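Alkaline phosphatase (PDB 7KWD) probably hydrolyses phosphate monoesters as a homodimeric, metal-dependent alkaline phosphatase that uses zinc and magnesium ions. Local coordinates at residues Y91-E94 with S95-G99; V269-G272 with R273-H276; T148-S151 with F152-N156; A285-W288 with D289-A293. All coordinates share one frame; numbering follows the deposited sequence.

Interaction 1 (Y91-E94 with S95-G99). With ZN (zinc ion), chain E.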
ATOM      1  N   TYR A  91      -2.081   8.288 -14.051  1.00 27.43           N
ATOM      2  CA  TYR A  91      -1.820   8.053 -12.640  1.00 22.78           C
ATOM      3  C   TYR A  91      -1.298   6.670 -12.348  1.00 24.39           C
ATOM      4  O   TYR A  91      -0.937   6.417 -11.203  1.00 25.57           O
ATOM      5  CB  TYR A  91      -3.080   8.320 -11.852  1.00 23.57           C
ATOM      6  CG  TYR A  91      -3.167   9.785 -11.683  1.00 29.93           C
ATOM      7  CD1 TYR A  91      -2.394  10.382 -10.751  1.00 33.64           C
ATOM      8  CD2 TYR A  91      -3.914  10.587 -12.522  1.00 26.11           C
ATOM      9  CE1 TYR A  91      -2.391  11.667 -10.590  1.00 32.66           C
ATOM     10  CE2 TYR A  91      -3.907  11.929 -12.350  1.00 30.89           C
ATOM     11  CZ  TYR A  91      -3.128  12.456 -11.358  1.00 35.43           C
ATOM     12  OH  TYR A  91      -2.997  13.815 -11.057  1.00 64.06           O
ATOM     13  N   VAL A  92      -1.185   5.800 -13.346  1.00 21.00           N
ATOM     14  CA  VAL A  92      -0.515   4.522 -13.184  1.00 18.77           C
ATOM     15  C   VAL A  92       0.576   4.412 -14.230  1.00 28.72           C
ATOM     16  O   VAL A  92       0.291   4.380 -15.439  1.00 28.05           O
ATOM     17  CB  VAL A  92      -1.489   3.348 -13.294  1.00 26.21           C
ATOM     18  CG1 VAL A  92      -0.740   2.015 -13.107  1.00 26.02           C
ATOM     19  CG2 VAL A  92      -2.624   3.527 -12.295  1.00 25.00           C
ATOM     20  N   THR A  93       1.816   4.328 -13.775  1.00 21.53           N
ATOM     21  CA  THR A  93       2.954   4.323 -14.675  1.00 22.18           C
ATOM     22  C   THR A  93       3.208   2.902 -15.140  1.00 30.67           C
ATOM     23  O   THR A  93       2.736   1.942 -14.544  1.00 25.34           O
ATOM     24  CB  THR A  93       4.190   4.862 -13.953  1.00 22.52           C
ATOM     25  OG1 THR A  93       5.269   5.100 -14.852  1.00 22.60           O
ATOM     26  CG2 THR A  93       4.637   3.856 -12.919  1.00 23.20           C
ATOM     27  N   GLU A  94       4.029   2.760 -16.164  1.00 30.13           N
ATOM     28  CA  GLU A  94       4.729   1.475 -16.315  1.00 29.01           C
ATOM     29  C   GLU A  94       6.231   1.740 -16.207  1.00 32.62           C
ATOM     30  O   GLU A  94       6.679   2.846 -15.856  1.00 28.87           O
ATOM     31  CB  GLU A  94       4.298   0.744 -17.590  1.00 37.12           C
ATOM     32  CG  GLU A  94       4.295   1.591 -18.822  1.00 36.36           C
ATOM     33  CD  GLU A  94       5.707   2.088 -19.153  1.00 42.17           C
ATOM     34  OE1 GLU A  94       6.043   3.219 -18.726  1.00 38.23           O
ATOM     35  OE2 GLU A  94       6.492   1.348 -19.808  1.00 34.69           O
ATOM     36  N   SER A  95       7.010   0.705 -16.511  1.00 30.47           N
ATOM     37  CA  SER A  95       8.396   0.664 -16.064  1.00 32.51           C
ATOM     38  C   SER A  95       9.288   1.669 -16.787  1.00 29.90           C
ATOM     39  O   SER A  95      10.226   2.204 -16.181  1.00 27.67           O
ATOM     40  CB  SER A  95       8.943  -0.743 -16.240  1.00 38.82           C
ATOM     41  OG  SER A  95       8.802  -1.486 -15.071  1.00 36.69           O
ATOM     42  N   SER A  96       9.061   1.917 -18.091  1.00 31.19           N
ATOM     43  CA  SER A  96       9.958   2.835 -18.808  1.00 26.75           C
ATOM     44  C   SER A  96       9.788   4.261 -18.307  1.00 21.29           C
ATOM     45  O   SER A  96      10.778   4.956 -18.045  1.00 26.47           O
ATOM     46  CB  SER A  96       9.728   2.783 -20.323  1.00 28.69           C
ATOM     47  OG  SER A  96       8.377   3.004 -20.652  1.00 27.15           O
ATOM     48  N   ALA A  97       8.538   4.718 -18.153  1.00 23.19           N
ATOM     49  CA  ALA A  97       8.334   6.059 -17.618  1.00 25.52           C
ATOM     50  C   ALA A  97       8.828   6.152 -16.180  1.00 23.33           C
ATOM     51  O   ALA A  97       9.405   7.162 -15.778  1.00 21.24           O
ATOM     52  CB  ALA A  97       6.856   6.446 -17.723  1.00 23.52           C
ATOM     53  N   ALA A  98       8.664   5.092 -15.402  1.00 23.76           N
ATOM     54  CA  ALA A  98       9.145   5.129 -14.024  1.00 22.80           C
ATOM     55  C   ALA A  98      10.657   5.199 -13.998  1.00 23.05           C
ATOM     56  O   ALA A  98      11.249   6.032 -13.306  1.00 24.30           O
ATOM     57  CB  ALA A  98       8.648   3.906 -13.272  1.00 23.81           C
ATOM     58  N   GLY A  99      11.304   4.354 -14.798  1.00 23.81           N
ATOM     59  CA  GLY A  99      12.752   4.398 -14.886  1.00 20.89           C
ATOM     60  C   GLY A  99      13.241   5.729 -15.406  1.00 20.45           C
ATOM     61  O   GLY A  99      14.232   6.275 -14.910  1.00 20.46           O
TER
HETATM   62 ZN    ZN E 603       8.240  -1.634 -13.094  1.00 37.00          ZN
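The carboxylate of Glu-94 folds over the first turn of helix 95-104 and caps it, lying against Ser-96 and Ala-97. Its chain is curled, with chi1 48° and chi2 63°, which turns the carboxylate back onto the backbone of the residues that follow. OE1 accepts the N-H of Ala-97 on its syn side in a nearly straight bond, 3.0 Å from Glu-94 OE1 to Ala-97 N. OE2 is gripped twice, by Ser-96 N from above the carboxylate plane and by the Ser-96 hydroxyl, with 2.6 Å between Ser-96 OG and Glu-94 OE2. Arg-159 forms a salt bridge with the same oxygen, which probably steadies the negative charge of this buried group. The main-chain O of Glu-94 starts the helical bonding by accepting Ala-98 N (3.0 Å), and it also takes the hydroxyl of Thr-93 in the carbonyl plane, 2.8 Å from Thr-93 OG1 to Glu-94 O. The same OG1 lies 3.5 Å from Ala-97 CB.

This N-cap leads straight into Ser-95, the predicted phosphoserine nucleophile, whose OG binds a zinc ion at 2.1 Å together with Asp-47, Asp-317 and His-318. The cap probably steadies the turn that carries this residue. Around it, Ala-98 packs on strand 310-325, Glu-94 touches His-433 of strand 433-434, Ser-95 meets helix 147-153, and Ser-331 of the second subunit packs against Glu-94.

Interaction 2 (V269-G272 with R273-H276). With MG (magnesium ion), chain D; ZN (zinc ion), chain F.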
ATOM      1  N   VAL A 269      21.019  -2.589  -9.548  1.00 21.27           N
ATOM      2  CA  VAL A 269      20.581  -3.956  -9.299  1.00 18.40           C
ATOM      3  C   VAL A 269      19.076  -3.934  -9.360  1.00 18.69           C
ATOM      4  O   VAL A 269      18.454  -3.108  -8.687  1.00 22.65           O
ATOM      5  CB  VAL A 269      21.051  -4.468  -7.926  1.00 24.88           C
ATOM      6  CG1 VAL A 269      20.604  -5.924  -7.712  1.00 22.81           C
ATOM      7  CG2 VAL A 269      22.558  -4.303  -7.803  1.00 27.82           C
ATOM      8  N   GLU A 270      18.485  -4.844 -10.138  1.00 20.08           N
ATOM      9  CA  GLU A 270      17.041  -4.898 -10.271  1.00 27.41           C
ATOM     10  C   GLU A 270      16.500  -6.250  -9.844  1.00 24.77           C
ATOM     11  O   GLU A 270      16.885  -7.290 -10.403  1.00 25.86           O
ATOM     12  CB  GLU A 270      16.558  -4.617 -11.697  1.00 25.29           C
ATOM     13  CG  GLU A 270      15.051  -4.226 -11.645  1.00 26.44           C
ATOM     14  CD  GLU A 270      14.366  -4.441 -12.953  1.00 26.71           C
ATOM     15  OE1 GLU A 270      15.030  -4.973 -13.875  1.00 27.28           O
ATOM     16  OE2 GLU A 270      13.198  -4.071 -13.043  1.00 24.58           O
ATOM     17  N   ALA A 271      15.630  -6.238  -8.840  1.00 24.45           N
ATOM     18  CA  ALA A 271      14.781  -7.384  -8.532  1.00 22.45           C
ATOM     19  C   ALA A 271      13.546  -7.179  -9.384  1.00 24.33           C
ATOM     20  O   ALA A 271      12.510  -6.699  -8.932  1.00 23.37           O
ATOM     21  CB  ALA A 271      14.457  -7.456  -7.050  1.00 25.24           C
ATOM     22  N   GLY A 272      13.694  -7.518 -10.672  1.00 22.19           N
ATOM     23  CA  GLY A 272      12.719  -7.110 -11.657  1.00 24.65           C
ATOM     24  C   GLY A 272      11.526  -7.989 -11.808  1.00 21.87           C
ATOM     25  O   GLY A 272      10.597  -7.631 -12.556  1.00 23.26           O
ATOM     26  N   ARG A 273      11.494  -9.151 -11.150  1.00 18.79           N
ATOM     27  CA  ARG A 273      10.392 -10.083 -11.360  1.00 23.55           C
ATOM     28  C   ARG A 273       9.431 -10.127 -10.182  1.00 25.70           C
ATOM     29  O   ARG A 273       8.431 -10.865 -10.227  1.00 25.39           O
ATOM     30  CB  ARG A 273      10.931 -11.484 -11.676  1.00 23.76           C
ATOM     31  CG  ARG A 273      11.937 -11.466 -12.864  1.00 23.11           C
ATOM     32  CD  ARG A 273      11.940 -12.740 -13.721  1.00 27.29           C
ATOM     33  NE  ARG A 273      10.671 -12.861 -14.443  1.00 28.11           N
ATOM     34  CZ  ARG A 273      10.175 -14.006 -14.890  1.00 32.28           C
ATOM     35  NH1 ARG A 273      10.838 -15.145 -14.714  1.00 27.64           N
ATOM     36  NH2 ARG A 273       9.011 -13.993 -15.510  1.00 32.94           N
ATOM     37  N   ILE A 274       9.674  -9.317  -9.150  1.00 23.94           N
ATOM     38  CA  ILE A 274       8.618  -9.028  -8.188  1.00 20.76           C
ATOM     39  C   ILE A 274       7.384  -8.545  -8.931  1.00 21.22           C
ATOM     40  O   ILE A 274       6.277  -9.050  -8.719  1.00 20.45           O
ATOM     41  CB  ILE A 274       9.092  -7.991  -7.157  1.00 19.45           C
ATOM     42  CG1 ILE A 274      10.234  -8.565  -6.305  1.00 25.30           C
ATOM     43  CG2 ILE A 274       7.916  -7.499  -6.323  1.00 25.10           C
ATOM     44  CD1 ILE A 274      10.972  -7.484  -5.485  1.00 21.67           C
ATOM     45  N   ASP A 275       7.573  -7.559  -9.822  1.00 22.29           N
ATOM     46  CA  ASP A 275       6.510  -7.072 -10.698  1.00 27.21           C
ATOM     47  C   ASP A 275       5.824  -8.221 -11.426  1.00 22.67           C
ATOM     48  O   ASP A 275       4.604  -8.363 -11.367  1.00 25.91           O
ATOM     49  CB  ASP A 275       7.110  -6.064 -11.688  1.00 23.60           C
ATOM     50  CG  ASP A 275       6.097  -5.451 -12.599  1.00 25.29           C
ATOM     51  OD1 ASP A 275       5.162  -4.785 -12.075  1.00 20.55           O
ATOM     52  OD2 ASP A 275       6.252  -5.609 -13.836  1.00 24.32           O
ATOM     53  N   HIS A 276       6.608  -9.093 -12.057  1.00 21.82           N
ATOM     54  CA  HIS A 276       6.035 -10.153 -12.875  1.00 24.85           C
ATOM     55  C   HIS A 276       5.189 -11.097 -12.040  1.00 24.82           C
ATOM     56  O   HIS A 276       4.089 -11.482 -12.443  1.00 24.89           O
ATOM     57  CB  HIS A 276       7.144 -10.934 -13.579  1.00 27.10           C
ATOM     58  CG  HIS A 276       7.951 -10.089 -14.507  1.00 27.36           C
ATOM     59  ND1 HIS A 276       9.088 -10.540 -15.121  1.00 23.28           N
ATOM     60  CD2 HIS A 276       7.797  -8.805 -14.902  1.00 27.31           C
ATOM     61  CE1 HIS A 276       9.601  -9.583 -15.873  1.00 31.54           C
ATOM     62  NE2 HIS A 276       8.836  -8.517 -15.758  1.00 30.70           N
TER
HETATM   63 MG    MG D 602      11.839  -3.685 -14.505  1.00 33.75          MG
HETATM   64 ZN    ZN F 604       4.774  -4.615 -14.723  1.00 30.30          ZN
HETATM   65  O   HOH W   1      13.247  -4.141 -16.027  1.00 29.14           O
HETATM   66  O   HOH W   2      10.628  -5.653 -14.232  1.00 25.03           O
HETATM   67  O   HOH W   3      10.627  -3.270 -15.981  1.00 33.87           O
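With chi1 at -62°, His-276 sets its CG beside the backbone N, and the imidazole comes to lie with one face under the carbonyl O of Gly-272, which stands over the ring centre. This is the strand-to-helix junction of the alkaline phosphatase fold, where strand 265-271 delivers Glu-270 to the magnesium ion and helix 273-280 presents Asp-275 to a zinc ion. Bends at chi2 and chi3 of Arg-273 carry its guanidinium to His-276, three residues further on. The arginine NE meets His-276 ND1 edge to edge, in the planes of both groups and nearly straight, 2.9 Å from Arg-273 NE to His-276 ND1. Arg-273 NH2, which also makes a weak bond to His-276 ND1, forms a salt bridge with Glu-350, while NH1 donates to Val-231 O. On the apolar side, Ile-274 CD1 touches Ala-271 CB at 3.8 Å.

Glu-270 binds magnesium through OE2 (2.0 Å), its extended chain reaching from the strand, while Asp-275 binds zinc mainly through OD2, with its OD1 also held by Thr-320. The junction carbonyl itself reaches the magnesium shell: a metal-bound water donates to Gly-272 O, 2.6 Å from the water oxygen to that carbonyl oxygen.

Interaction 3 (T148-S151 with F152-N156). With MG (magnesium ion), chain D.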
ATOM      1  N   THR A 148      13.942  -1.290 -17.136  1.00 21.73           N
ATOM      2  CA  THR A 148      14.489  -0.627 -15.957  1.00 23.92           C
ATOM      3  C   THR A 148      15.984  -0.409 -16.098  1.00 21.17           C
ATOM      4  O   THR A 148      16.450   0.728 -15.910  1.00 21.62           O
ATOM      5  CB  THR A 148      14.136  -1.431 -14.706  1.00 22.23           C
ATOM      6  OG1 THR A 148      12.710  -1.480 -14.563  1.00 21.70           O
ATOM      7  CG2 THR A 148      14.747  -0.768 -13.500  1.00 26.20           C
ATOM      8  N   PRO A 149      16.786  -1.411 -16.429  1.00 21.49           N
ATOM      9  CA  PRO A 149      18.211  -1.142 -16.694  1.00 21.31           C
ATOM     10  C   PRO A 149      18.409  -0.257 -17.897  1.00 23.23           C
ATOM     11  O   PRO A 149      19.249   0.667 -17.873  1.00 21.91           O
ATOM     12  CB  PRO A 149      18.809  -2.552 -16.915  1.00 24.03           C
ATOM     13  CG  PRO A 149      17.644  -3.444 -17.178  1.00 23.19           C
ATOM     14  CD  PRO A 149      16.466  -2.845 -16.429  1.00 24.67           C
ATOM     15  N   ALA A 150      17.628  -0.496 -18.962  1.00 19.84           N
ATOM     16  CA  ALA A 150      17.918   0.213 -20.200  1.00 20.91           C
ATOM     17  C   ALA A 150      17.643   1.700 -20.049  1.00 20.93           C
ATOM     18  O   ALA A 150      18.367   2.533 -20.616  1.00 22.71           O
ATOM     19  CB  ALA A 150      17.123  -0.381 -21.357  1.00 23.53           C
ATOM     20  N   SER A 151      16.603   2.058 -19.279  1.00 21.25           N
ATOM     21  CA  SER A 151      16.249   3.464 -19.148  1.00 19.36           C
ATOM     22  C   SER A 151      17.344   4.255 -18.463  1.00 22.62           C
ATOM     23  O   SER A 151      17.320   5.484 -18.503  1.00 23.49           O
ATOM     24  CB  SER A 151      14.957   3.610 -18.352  1.00 24.17           C
ATOM     25  OG  SER A 151      15.204   3.260 -16.981  1.00 23.42           O
ATOM     26  N   PHE A 152      18.296   3.573 -17.808  1.00 22.67           N
ATOM     27  CA  PHE A 152      19.367   4.280 -17.146  1.00 18.60           C
ATOM     28  C   PHE A 152      20.532   4.601 -18.056  1.00 23.82           C
ATOM     29  O   PHE A 152      21.338   5.466 -17.695  1.00 24.25           O
ATOM     30  CB  PHE A 152      19.904   3.496 -15.948  1.00 20.38           C
ATOM     31  CG  PHE A 152      19.125   3.737 -14.689  1.00 21.70           C
ATOM     32  CD1 PHE A 152      17.748   3.743 -14.713  1.00 21.03           C
ATOM     33  CD2 PHE A 152      19.764   3.989 -13.508  1.00 23.28           C
ATOM     34  CE1 PHE A 152      17.014   3.978 -13.561  1.00 24.18           C
ATOM     35  CE2 PHE A 152      19.047   4.239 -12.358  1.00 26.42           C
ATOM     36  CZ  PHE A 152      17.681   4.220 -12.376  1.00 26.60           C
ATOM     37  N   VAL A 153      20.643   3.944 -19.221  1.00 18.04           N
ATOM     38  CA  VAL A 153      21.836   4.047 -20.054  1.00 21.42           C
ATOM     39  C   VAL A 153      21.541   4.553 -21.464  1.00 22.34           C
ATOM     40  O   VAL A 153      22.375   5.257 -22.043  1.00 23.37           O
ATOM     41  CB  VAL A 153      22.590   2.703 -20.122  1.00 18.87           C
ATOM     42  CG1 VAL A 153      23.269   2.467 -18.832  1.00 24.25           C
ATOM     43  CG2 VAL A 153      21.609   1.595 -20.424  1.00 22.87           C
ATOM     44  N   ILE A 154      20.401   4.200 -22.068  1.00 26.29           N
ATOM     45  CA  ILE A 154      20.220   4.513 -23.497  1.00 26.15           C
ATOM     46  C   ILE A 154      18.827   5.054 -23.795  1.00 29.51           C
ATOM     47  O   ILE A 154      17.892   4.935 -23.009  1.00 26.52           O
ATOM     48  CB  ILE A 154      20.508   3.296 -24.410  1.00 25.32           C
ATOM     49  CG1 ILE A 154      19.661   2.071 -24.027  1.00 25.36           C
ATOM     50  CG2 ILE A 154      22.014   2.935 -24.383  1.00 20.88           C
ATOM     51  CD1 ILE A 154      18.262   2.010 -24.716  1.00 22.59           C
ATOM     52  N   SER A 155      18.693   5.639 -24.983  1.00 23.91           N
ATOM     53  CA  SER A 155      17.438   6.226 -25.423  1.00 27.68           C
ATOM     54  C   SER A 155      16.868   5.442 -26.594  1.00 27.50           C
ATOM     55  O   SER A 155      17.587   5.097 -27.538  1.00 29.41           O
ATOM     56  CB  SER A 155      17.606   7.686 -25.871  1.00 24.08           C
ATOM     57  OG  SER A 155      16.327   8.156 -26.295  1.00 32.01           O
ATOM     58  N   ASN A 156      15.572   5.190 -26.548  1.00 28.48           N
ATOM     59  CA  ASN A 156      14.922   4.448 -27.625  1.00 28.02           C
ATOM     60  C   ASN A 156      13.417   4.643 -27.553  1.00 30.76           C
ATOM     61  O   ASN A 156      12.831   4.546 -26.464  1.00 24.92           O
ATOM     62  CB  ASN A 156      15.275   2.954 -27.522  1.00 29.63           C
ATOM     63  CG  ASN A 156      14.837   2.173 -28.746  1.00 29.90           C
ATOM     64  OD1 ASN A 156      13.673   2.240 -29.150  1.00 26.95           O
ATOM     65  ND2 ASN A 156      15.769   1.441 -29.343  1.00 29.92           N
TER
HETATM   66 MG    MG D 602      11.839  -3.685 -14.505  1.00 33.75          MG
HETATM   67  O   HOH W   1      13.247  -4.141 -16.027  1.00 29.14           O
HETATM   68  O   HOH W   3      10.627  -3.270 -15.981  1.00 33.87           O
HETATM   69  O   HOH W   2      10.628  -5.653 -14.232  1.00 25.03           O
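Phe-152 lays its ring beside Ser-151 and Thr-148, with Ser-151 OG at the ring edge, near its plane, 3.4 Å from Phe-152 CD1.

Among the backbone bonds, Phe-152 N donates to Pro-149 O, whereas Ala-150 O serves two donors. Val-153 N approaches that oxygen from above the carbonyl plane and Ile-154 N almost straight on, each 3.0 Å from Ala-150 O. An i to i+3 and an i to i+4 bond of equal length thus meet on one carbonyl as helix 147-153 gives way to an extended chain. Ser-151 adds a side-chain bond: with chi1 at 70° its hydroxyl turns back along the helix and donates to Thr-148 O, 3.0 Å from Ser-151 OG. The amide of Gln-268 donates to that same carbonyl.

The apolar contact is looser, the methyl of Ala-150 and Ile-154 CD1 standing 4.3 Å apart. Separately, Val-153 CG2 lies against Ala-150 O, 3.4 Å from that oxygen. Elsewhere the Phe-152 ring meets that of Phe-126 edge-to-face, and Val-153 packs on Tyr-169 and Phe-172 of helix 162-172.

At the other end, Thr-148 OG1 binds the magnesium ion at 2.4 Å, alongside Asp-47 and Glu-270, and a metal-bound water accepts from Thr-148 N, 3.1 Å away. The threonine therefore holds the ion both directly and through its shell, consistent with the buried, bonded helix behind it positioning a magnesium ligand.

Interaction 4 (A285-W288 with D289-A293)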
ATOM      1  N   ALA A 285       5.452 -16.728  -5.581  1.00 27.11           N
ATOM      2  CA  ALA A 285       6.565 -16.278  -6.404  1.00 23.15           C
ATOM      3  C   ALA A 285       7.042 -14.878  -5.984  1.00 18.99           C
ATOM      4  O   ALA A 285       8.250 -14.626  -5.903  1.00 23.72           O
ATOM      5  CB  ALA A 285       6.177 -16.299  -7.880  1.00 25.28           C
ATOM      6  N   THR A 286       6.108 -13.982  -5.675  1.00 23.62           N
ATOM      7  CA  THR A 286       6.481 -12.656  -5.187  1.00 22.59           C
ATOM      8  C   THR A 286       7.339 -12.755  -3.941  1.00 20.95           C
ATOM      9  O   THR A 286       8.376 -12.090  -3.828  1.00 23.71           O
ATOM     10  CB  THR A 286       5.229 -11.846  -4.891  1.00 25.77           C
ATOM     11  OG1 THR A 286       4.464 -11.744  -6.087  1.00 27.64           O
ATOM     12  CG2 THR A 286       5.604 -10.480  -4.367  1.00 27.15           C
ATOM     13  N   LEU A 287       6.923 -13.592  -3.004  1.00 24.49           N
ATOM     14  CA  LEU A 287       7.642 -13.738  -1.758  1.00 21.98           C
ATOM     15  C   LEU A 287       9.084 -14.151  -1.999  1.00 24.56           C
ATOM     16  O   LEU A 287      10.001 -13.578  -1.409  1.00 24.12           O
ATOM     17  CB  LEU A 287       6.943 -14.764  -0.871  1.00 29.33           C
ATOM     18  CG  LEU A 287       7.773 -15.322   0.281  1.00 26.40           C
ATOM     19  CD1 LEU A 287       7.971 -14.253   1.346  1.00 28.44           C
ATOM     20  CD2 LEU A 287       7.069 -16.532   0.924  1.00 31.03           C
ATOM     21  N   TRP A 288       9.307 -15.177  -2.837  1.00 24.27           N
ATOM     22  CA  TRP A 288      10.669 -15.672  -3.001  1.00 25.12           C
ATOM     23  C   TRP A 288      11.547 -14.677  -3.756  1.00 21.03           C
ATOM     24  O   TRP A 288      12.750 -14.613  -3.487  1.00 24.29           O
ATOM     25  CB  TRP A 288      10.670 -17.071  -3.659  1.00 26.08           C
ATOM     26  CG  TRP A 288      10.417 -18.093  -2.592  1.00 27.30           C
ATOM     27  CD1 TRP A 288       9.264 -18.763  -2.366  1.00 25.99           C
ATOM     28  CD2 TRP A 288      11.327 -18.507  -1.565  1.00 27.46           C
ATOM     29  NE1 TRP A 288       9.396 -19.574  -1.280  1.00 30.71           N
ATOM     30  CE2 TRP A 288      10.657 -19.440  -0.768  1.00 30.01           C
ATOM     31  CE3 TRP A 288      12.642 -18.190  -1.257  1.00 26.16           C
ATOM     32  CZ2 TRP A 288      11.252 -20.049   0.332  1.00 30.85           C
ATOM     33  CZ3 TRP A 288      13.241 -18.803  -0.162  1.00 30.31           C
ATOM     34  CH2 TRP A 288      12.545 -19.725   0.612  1.00 23.47           C
ATOM     35  N   ASP A 289      10.985 -13.874  -4.665  1.00 21.59           N
ATOM     36  CA  ASP A 289      11.812 -12.840  -5.295  1.00 22.44           C
ATOM     37  C   ASP A 289      12.082 -11.695  -4.321  1.00 20.06           C
ATOM     38  O   ASP A 289      13.135 -11.041  -4.388  1.00 23.15           O
ATOM     39  CB  ASP A 289      11.161 -12.326  -6.589  1.00 21.02           C
ATOM     40  CG  ASP A 289      11.595 -13.136  -7.821  1.00 28.94           C
ATOM     41  OD1 ASP A 289      11.687 -14.373  -7.689  1.00 22.84           O
ATOM     42  OD2 ASP A 289      11.895 -12.556  -8.900  1.00 26.79           O
ATOM     43  N   VAL A 290      11.177 -11.470  -3.376  1.00 27.57           N
ATOM     44  CA  VAL A 290      11.464 -10.496  -2.336  1.00 18.96           C
ATOM     45  C   VAL A 290      12.531 -11.025  -1.402  1.00 20.60           C
ATOM     46  O   VAL A 290      13.394 -10.267  -0.949  1.00 23.35           O
ATOM     47  CB  VAL A 290      10.189 -10.136  -1.562  1.00 20.85           C
ATOM     48  CG1 VAL A 290      10.540  -9.249  -0.368  1.00 23.85           C
ATOM     49  CG2 VAL A 290       9.231  -9.406  -2.472  1.00 23.95           C
ATOM     50  N   LEU A 291      12.491 -12.342  -1.103  1.00 22.68           N
ATOM     51  CA  LEU A 291      13.500 -12.952  -0.241  1.00 22.60           C
ATOM     52  C   LEU A 291      14.844 -13.023  -0.966  1.00 18.75           C
ATOM     53  O   LEU A 291      15.894 -12.806  -0.364  1.00 20.35           O
ATOM     54  CB  LEU A 291      13.073 -14.356   0.218  1.00 24.95           C
ATOM     55  CG  LEU A 291      11.821 -14.394   1.082  1.00 24.89           C
ATOM     56  CD1 LEU A 291      11.560 -15.777   1.624  1.00 24.29           C
ATOM     57  CD2 LEU A 291      11.919 -13.446   2.284  1.00 22.15           C
ATOM     58  N   ALA A 292      14.823 -13.250  -2.271  1.00 23.39           N
ATOM     59  CA  ALA A 292      16.078 -13.187  -3.013  1.00 18.75           C
ATOM     60  C   ALA A 292      16.674 -11.775  -2.995  1.00 22.97           C
ATOM     61  O   ALA A 292      17.895 -11.603  -2.907  1.00 23.25           O
ATOM     62  CB  ALA A 292      15.850 -13.616  -4.464  1.00 22.88           C
ATOM     63  N   ALA A 293      15.827 -10.759  -3.156  1.00 22.18           N
ATOM     64  CA  ALA A 293      16.296  -9.383  -3.025  1.00 25.61           C
ATOM     65  C   ALA A 293      16.887  -9.133  -1.639  1.00 26.45           C
ATOM     66  O   ALA A 293      17.887  -8.413  -1.501  1.00 21.54           O
ATOM     67  CB  ALA A 293      15.143  -8.412  -3.269  1.00 23.25           C
TER
HETATM   68  O   HOH W   4      10.065 -16.255  -6.919  1.00 20.79           O
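Leu-291 sits with its CD1 methyl over one face of the Trp-288 indole, a CH-pi contact on the six-membered ring. The carbon lies 4.0 Å from the ring centroid and 15° off the ring normal. Chi1 of Trp-288 (-82°) puts CG beside the backbone N, and chi2 then turns a face of the indole to Leu-291. The leucine chain is extended, with CG anti to the carbonyl carbon, and the same CD1 also reaches Leu-287, so one methyl touches both the aromatic face and a second leucine. Leu-287 turns its chain the other way, CG anti to the backbone N, and brings CD1 within 3.9 Å of Leu-291 CG. Val-290 keeps one methyl, CG2, beside the main-chain O of Thr-286 and near the CG2 of that residue.

Asp-289 adds the polar element. A water donates to both its carboxylate and the helix carbonyl of Ala-285, 2.6 Å from that water to Asp-289 OD1, and Glu-234 N donates to the same carboxylate oxygen. Regular i to i+4 bonds, such as Leu-291 N to Leu-287 O at 2.8 Å, hold the helix backbone between the two segments.

This part of helix 283-306 is covered on several sides: Trp-288 lies on helix 234-239, Leu-287 and Val-290 face helix 51-65, and Ala-285, Thr-286 and Asp-289 pack on helix 273-280.

How the interactions relate
All four contacts are buried; none is a surface contact. Interactions 1, 2 and 3 gather round the metal ions and are mostly polar: a zinc ligand stands at a helix start in interaction 1, while interactions 2 and 3 share the magnesium ion and its three waters, with Glu-270 OE2 and Thr-148 OG1 3.0 Å apart. Interactions 1 and 3 touch where Gly-99 CA meets Ser-151 OG at 3.4 Å. Interaction 4 lies away from the metals and is chiefly apolar, yet it backs interaction 2 directly, with Ile-274 CD1 and Val-290 CG2 4.0 Å apart, so helix 283-306 packs against the strand and helix that carry two metal ligands.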